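Long-range contact in aminofutalosine deaminase (Helicobacter pylori, PDB 7LKK), which deaminates aminofutalosine in the menaquinone pathway, using a metal-bound active site in a TIM-barrel hydrolase fold: residues K186-S198 with V207-H221. Residues are numbered along the deposited sequence; the frame is centred on the assembly and turned at random.
Sequences KLKAALAVHAPYS and VIQLAKDSQSLLSTH. With FE (Fe (III) ion), chain E; MCF ((8R)-3-(5-S-methyl-5-thio-beta-D-ribofuranosyl)-3,6,7,8-tetrahydroimidazo[4,5-d][1,3]diazepin-8-ol), chain J; EDO (1,2-ethanediol), chain H.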
loop_
_atom_site.group_PDB
_atom_site.type_symbol
_atom_site.label_atom_id
_atom_site.label_comp_id
_atom_site.label_asym_id
_atom_site.label_seq_id
_atom_site.Cartn_x
_atom_site.Cartn_y
_atom_site.Cartn_z
ATOM N N LYS A 186 -20.200 19.862 -17.394
ATOM C CA LYS A 186 -19.121 19.057 -16.840
ATOM C C LYS A 186 -18.276 19.789 -15.806
ATOM O O LYS A 186 -17.426 19.156 -15.171
ATOM C CB LYS A 186 -18.204 18.545 -17.961
ATOM C CG LYS A 186 -18.849 17.515 -18.872
ATOM C CD LYS A 186 -17.825 16.513 -19.376
ATOM C CE LYS A 186 -16.879 17.152 -20.380
ATOM N NZ LYS A 186 -17.514 17.298 -21.717
ATOM N N LEU A 187 -18.473 21.094 -15.624
ATOM C CA LEU A 187 -17.657 21.883 -14.709
ATOM C C LEU A 187 -18.564 22.638 -13.752
ATOM O O LEU A 187 -19.381 23.459 -14.183
ATOM C CB LEU A 187 -16.755 22.861 -15.469
ATOM C CG LEU A 187 -15.822 23.680 -14.575
ATOM C CD1 LEU A 187 -15.058 22.759 -13.644
ATOM C CD2 LEU A 187 -14.865 24.530 -15.397
ATOM N N LYS A 188 -18.416 22.361 -12.460
ATOM C CA LYS A 188 -19.094 23.094 -11.401
ATOM C C LYS A 188 -18.064 23.894 -10.617
ATOM O O LYS A 188 -17.028 23.354 -10.216
ATOM C CB LYS A 188 -19.854 22.145 -10.471
ATOM C CG LYS A 188 -20.426 22.819 -9.231
ATOM C CD LYS A 188 -21.602 22.041 -8.652
ATOM C CE LYS A 188 -21.217 20.605 -8.336
ATOM N NZ LYS A 188 -22.372 19.808 -7.831
ATOM N N ALA A 189 -18.344 25.175 -10.406
ATOM C CA ALA A 189 -17.448 26.037 -9.651
ATOM C C ALA A 189 -17.767 25.954 -8.165
ATOM O O ALA A 189 -18.934 25.969 -7.764
ATOM C CB ALA A 189 -17.553 27.485 -10.131
ATOM N N ALA A 190 -16.717 25.870 -7.351
ATOM C CA ALA A 190 -16.850 25.778 -5.906
ATOM C C ALA A 190 -15.716 26.567 -5.265
ATOM O O ALA A 190 -14.844 27.106 -5.952
ATOM C CB ALA A 190 -16.857 24.318 -5.441
ATOM N N LEU A 191 -15.731 26.634 -3.936
ATOM C CA LEU A 191 -14.798 27.455 -3.182
ATOM C C LEU A 191 -14.216 26.652 -2.031
ATOM O O LEU A 191 -14.813 25.683 -1.555
ATOM C CB LEU A 191 -15.478 28.724 -2.648
ATOM C CG LEU A 191 -15.826 29.768 -3.708
ATOM C CD1 LEU A 191 -16.984 30.639 -3.254
ATOM C CD2 LEU A 191 -14.606 30.614 -4.030
ATOM N N ALA A 192 -13.034 27.064 -1.580
ATOM C CA ALA A 192 -12.362 26.366 -0.496
ATOM C C ALA A 192 -11.649 27.354 0.413
ATOM O O ALA A 192 -11.062 28.336 -0.052
ATOM C CB ALA A 192 -11.357 25.337 -1.031
ATOM N N VAL A 193 -11.720 27.085 1.713
ATOM C CA VAL A 193 -10.884 27.732 2.716
ATOM C C VAL A 193 -9.762 26.763 3.045
ATOM O O VAL A 193 -10.022 25.603 3.383
ATOM C CB VAL A 193 -11.696 28.082 3.975
ATOM C CG1 VAL A 193 -10.802 28.726 5.024
ATOM C CG2 VAL A 193 -12.875 28.986 3.622
ATOM N N HIS A 194 -8.512 27.217 2.927
ATOM C CA HIS A 194 -7.396 26.276 2.993
ATOM C C HIS A 194 -7.361 25.540 4.329
ATOM O O HIS A 194 -7.494 24.313 4.377
ATOM C CB HIS A 194 -6.065 26.978 2.746
ATOM C CG HIS A 194 -4.892 26.056 2.864
ATOM N ND1 HIS A 194 -4.072 26.030 3.970
ATOM C CD2 HIS A 194 -4.431 25.092 2.032
ATOM C CE1 HIS A 194 -3.144 25.105 3.806
ATOM N NE2 HIS A 194 -3.339 24.521 2.638
ATOM N N ALA A 195 -7.177 26.269 5.422
ATOM C CA ALA A 195 -6.942 25.638 6.716
ATOM C C ALA A 195 -7.123 26.687 7.808
ATOM O O ALA A 195 -7.087 27.889 7.530
ATOM C CB ALA A 195 -5.535 25.021 6.787
ATOM N N PRO A 196 -7.328 26.247 9.056
ATOM C CA PRO A 196 -7.419 27.215 10.163
ATOM C C PRO A 196 -6.154 28.027 10.381
ATOM O O PRO A 196 -6.243 29.169 10.848
ATOM C CB PRO A 196 -7.731 26.326 11.375
ATOM C CG PRO A 196 -8.370 25.107 10.798
ATOM C CD PRO A 196 -7.698 24.886 9.478
ATOM N N TYR A 197 -4.976 27.482 10.070
ATOM C CA TYR A 197 -3.726 28.191 10.319
ATOM C C TYR A 197 -3.338 29.140 9.195
ATOM O O TYR A 197 -2.407 29.936 9.373
ATOM C CB TYR A 197 -2.579 27.193 10.549
ATOM C CG TYR A 197 -2.407 26.175 9.441
ATOM C CD1 TYR A 197 -1.788 26.515 8.243
ATOM C CD2 TYR A 197 -2.861 24.872 9.596
ATOM C CE1 TYR A 197 -1.633 25.587 7.230
ATOM C CE2 TYR A 197 -2.708 23.936 8.589
ATOM C CZ TYR A 197 -2.095 24.300 7.409
ATOM O OH TYR A 197 -1.944 23.374 6.404
ATOM N N SER A 198 -4.016 29.081 8.049
ATOM C CA SER A 198 -3.595 29.823 6.872
ATOM C C SER A 198 -4.598 30.858 6.383
ATOM O O SER A 198 -4.264 31.623 5.472
ATOM C CB SER A 198 -3.286 28.858 5.716
ATOM O OG SER A 198 -4.440 28.125 5.350
ATOM N N VAL A 207 -15.266 34.384 2.132
ATOM C CA VAL A 207 -15.330 33.290 1.166
ATOM C C VAL A 207 -16.591 32.464 1.384
ATOM O O VAL A 207 -17.282 32.094 0.427
ATOM C CB VAL A 207 -14.061 32.420 1.252
ATOM C CG1 VAL A 207 -14.170 31.229 0.309
ATOM C CG2 VAL A 207 -12.819 33.245 0.933
ATOM N N ILE A 208 -16.923 32.186 2.647
ATOM C CA ILE A 208 -18.113 31.395 2.955
ATOM C C ILE A 208 -19.368 32.126 2.499
ATOM O O ILE A 208 -20.306 31.515 1.972
ATOM C CB ILE A 208 -18.159 31.072 4.460
ATOM C CG1 ILE A 208 -17.056 30.077 4.826
ATOM C CG2 ILE A 208 -19.531 30.548 4.865
ATOM C CD1 ILE A 208 -16.659 30.115 6.287
ATOM N N GLN A 209 -19.403 33.447 2.689
ATOM C CA GLN A 209 -20.543 34.230 2.223
ATOM C C GLN A 209 -20.640 34.208 0.704
ATOM O O GLN A 209 -21.740 34.100 0.149
ATOM C CB GLN A 209 -20.441 35.666 2.734
ATOM C CG GLN A 209 -21.705 36.483 2.510
ATOM C CD GLN A 209 -22.898 35.915 3.253
ATOM O OE1 GLN A 209 -22.904 35.849 4.483
ATOM N NE2 GLN A 209 -23.913 35.494 2.509
ATOM N N LEU A 210 -19.500 34.321 0.015
ATOM C CA LEU A 210 -19.500 34.250 -1.442
ATOM C C LEU A 210 -20.031 32.907 -1.931
ATOM O O LEU A 210 -20.739 32.841 -2.943
ATOM C CB LEU A 210 -18.091 34.492 -1.981
ATOM C CG LEU A 210 -17.919 34.348 -3.494
ATOM C CD1 LEU A 210 -18.611 35.490 -4.226
ATOM C CD2 LEU A 210 -16.448 34.284 -3.864
ATOM N N ALA A 211 -19.700 31.827 -1.220
ATOM C CA ALA A 211 -20.225 30.515 -1.581
ATOM C C ALA A 211 -21.739 30.462 -1.419
ATOM O O ALA A 211 -22.442 29.898 -2.265
ATOM C CB ALA A 211 -19.554 29.435 -0.736
ATOM N N LYS A 212 -22.258 31.038 -0.331
ATOM C CA LYS A 212 -23.703 31.071 -0.129
ATOM C C LYS A 212 -24.391 31.899 -1.206
ATOM O O LYS A 212 -25.427 31.490 -1.745
ATOM C CB LYS A 212 -24.026 31.628 1.256
ATOM C CG LYS A 212 -23.552 30.760 2.402
ATOM C CD LYS A 212 -23.875 31.396 3.742
ATOM C CE LYS A 212 -23.391 30.532 4.889
ATOM N NZ LYS A 212 -23.744 31.107 6.215
ATOM N N ASP A 213 -23.831 33.067 -1.533
ATOM C CA ASP A 213 -24.436 33.923 -2.549
ATOM C C ASP A 213 -24.449 33.254 -3.916
ATOM O O ASP A 213 -25.355 33.505 -4.719
ATOM C CB ASP A 213 -23.698 35.261 -2.617
ATOM C CG ASP A 213 -23.864 36.083 -1.353
ATOM O OD1 ASP A 213 -24.762 35.755 -0.549
ATOM O OD2 ASP A 213 -23.099 37.054 -1.163
ATOM N N SER A 214 -23.467 32.403 -4.198
ATOM C CA SER A 214 -23.366 31.725 -5.483
ATOM C C SER A 214 -23.819 30.273 -5.417
ATOM O O SER A 214 -23.691 29.551 -6.411
ATOM C CB SER A 214 -21.932 31.799 -6.009
ATOM O OG SER A 214 -21.041 31.121 -5.143
ATOM N N GLN A 215 -24.346 29.834 -4.272
ATOM C CA GLN A 215 -24.815 28.460 -4.079
ATOM C C GLN A 215 -23.718 27.452 -4.419
ATOM O O GLN A 215 -23.939 26.460 -5.119
ATOM C CB GLN A 215 -26.084 28.196 -4.894
ATOM C CG GLN A 215 -27.216 29.177 -4.610
ATOM C CD GLN A 215 -28.448 28.914 -5.458
ATOM O OE1 GLN A 215 -29.529 28.646 -4.935
ATOM N NE2 GLN A 215 -28.290 28.994 -6.773
ATOM N N SER A 216 -22.518 27.716 -3.909
ATOM C CA SER A 216 -21.342 26.907 -4.185
ATOM C C SER A 216 -21.048 25.959 -3.028
ATOM O O SER A 216 -21.354 26.248 -1.868
ATOM C CB SER A 216 -20.118 27.794 -4.439
ATOM O OG SER A 216 -20.249 28.528 -5.643
ATOM N N LEU A 217 -20.440 24.822 -3.356
ATOM C CA LEU A 217 -19.950 23.919 -2.329
ATOM C C LEU A 217 -18.707 24.506 -1.664
ATOM O O LEU A 217 -18.054 25.409 -2.193
ATOM C CB LEU A 217 -19.617 22.547 -2.922
ATOM C CG LEU A 217 -20.707 21.493 -3.129
ATOM C CD1 LEU A 217 -22.030 22.092 -3.580
ATOM C CD2 LEU A 217 -20.225 20.442 -4.122
ATOM N N LEU A 218 -18.380 23.983 -0.484
ATOM C CA LEU A 218 -17.204 24.417 0.255
ATOM C C LEU A 218 -16.351 23.212 0.627
ATOM O O LEU A 218 -16.846 22.089 0.744
ATOM C CB LEU A 218 -17.581 25.198 1.525
ATOM C CG LEU A 218 -18.045 26.640 1.312
ATOM C CD1 LEU A 218 -18.830 27.139 2.516
ATOM C CD2 LEU A 218 -16.857 27.549 1.024
ATOM N N SER A 219 -15.058 23.464 0.808
ATOM C CA SER A 219 -14.111 22.435 1.205
ATOM C C SER A 219 -13.039 23.092 2.060
ATOM O O SER A 219 -12.761 24.285 1.916
ATOM C CB SER A 219 -13.487 21.734 -0.007
ATOM O OG SER A 219 -12.639 20.671 0.392
ATOM N N THR A 220 -12.449 22.311 2.960
ATOM C CA THR A 220 -11.425 22.843 3.847
ATOM C C THR A 220 -10.600 21.697 4.415
ATOM O O THR A 220 -11.099 20.580 4.582
ATOM C CB THR A 220 -12.045 23.676 4.981
ATOM O OG1 THR A 220 -11.006 24.273 5.768
ATOM C CG2 THR A 220 -12.931 22.814 5.871
ATOM N N HIS A 221 -9.325 21.981 4.680
ATOM C CA HIS A 221 -8.462 21.070 5.421
ATOM C C HIS A 221 -8.651 21.325 6.910
ATOM O O HIS A 221 -8.612 22.477 7.354
ATOM C CB HIS A 221 -6.996 21.262 5.031
ATOM C CG HIS A 221 -6.728 21.074 3.571
ATOM N ND1 HIS A 221 -6.637 22.129 2.689
ATOM C CD2 HIS A 221 -6.531 19.952 2.838
ATOM C CE1 HIS A 221 -6.394 21.666 1.476
ATOM N NE2 HIS A 221 -6.324 20.348 1.539
HETATM FE FE FE E . -5.487 18.773 -0.018
HETATM O O8 MCF J . -4.195 18.680 1.455
HETATM C C8 MCF J . -2.832 18.442 1.215
HETATM C C7 MCF J . -1.989 18.518 2.483
HETATM N N6 MCF J . -2.541 19.475 3.410
HETATM C C5 MCF J . -2.875 20.803 2.946
HETATM N N4 MCF J . -2.725 21.299 1.582
HETATM C C10 MCF J . -2.202 20.715 0.322
HETATM C C9 MCF J . -2.256 19.351 0.109
HETATM N N1 MCF J . -1.735 19.112 -1.086
HETATM C C2 MCF J . -1.369 20.263 -1.648
HETATM N N3 MCF J . -1.668 21.239 -0.786
HETATM C C1S MCF J . -1.387 22.682 -1.065
HETATM C C2S MCF J . -2.534 23.634 -0.658
HETATM O O2S MCF J . -3.473 23.708 -1.644
HETATM O O4S MCF J . -0.392 23.076 -0.363
HETATM C C4S MCF J . -0.587 24.673 -0.169
HETATM C C3S MCF J . -1.809 24.966 -0.510
HETATM O O3S MCF J . -1.798 25.689 -1.834
HETATM C C5S MCF J . -0.339 25.036 1.285
HETATM S S5S MCF J . 0.318 26.726 1.386
HETATM C C6S MCF J . 0.075 27.360 3.070
HETATM C C1 EDO H . -23.328 26.820 1.522
HETATM O O1 EDO H . -22.741 25.537 1.277
HETATM C C2 EDO H . -24.166 27.231 0.318
HETATM O O2 EDO H . -23.300 27.559 -0.774
HETATM O O HOH W 1 -20.215 24.357 -6.122
HETATM O O HOH W 2 -21.003 27.664 -8.254
#
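H221 meets the backbone carbonyl of H194 twice, and its imidazole can be followed outward from that anchor. H221 CB lies 3.2 Å from H194 O, and CG, anti to the carbonyl carbon of H221 (chi1 -58°), carries the ring past the same oxygen. H221 ND1 then donates to H194 O over 2.9 Å, with that oxygen only 8° out of the ring plane. The backbone N of H221 reaches H194 O from the opposite face of the carbonyl plane. CE1 and CD2 flank NE2; H221 CD2 comes to 3.0 Å from inhibitor O8 and CE1 faces inhibitor N4, while H221 NE2 binds the iron at 2.4 Å, in a site shared with H79, H81 and D328. One face of the H221 ring lies against the inhibitor, whose C5 sits 3.7 Å above the ring plane, over its centre.

The strands that lead to these histidines, 187-193 and 218-221, run parallel, 26° apart, in the family's beta-alpha-beta barrel. V193 N donates to S219 O at 3.0 Å, and T220 OG1 donates to V193 O from above its carbonyl plane and is also hydrogen-bonded to Y262 OH. On the helix side, L191 CD1 packs on L210 CD2 (3.7 Å) and A211 CB, the two leucine side chains crossing nearly at right angles.

Because ND1 gives its proton to H194 O, NE2 is left to present its lone pair to iron. The carbonyl is thus a second-shell acceptor that fixes the ring's rotation and probably makes the imidazole a stronger electron donor to the metal.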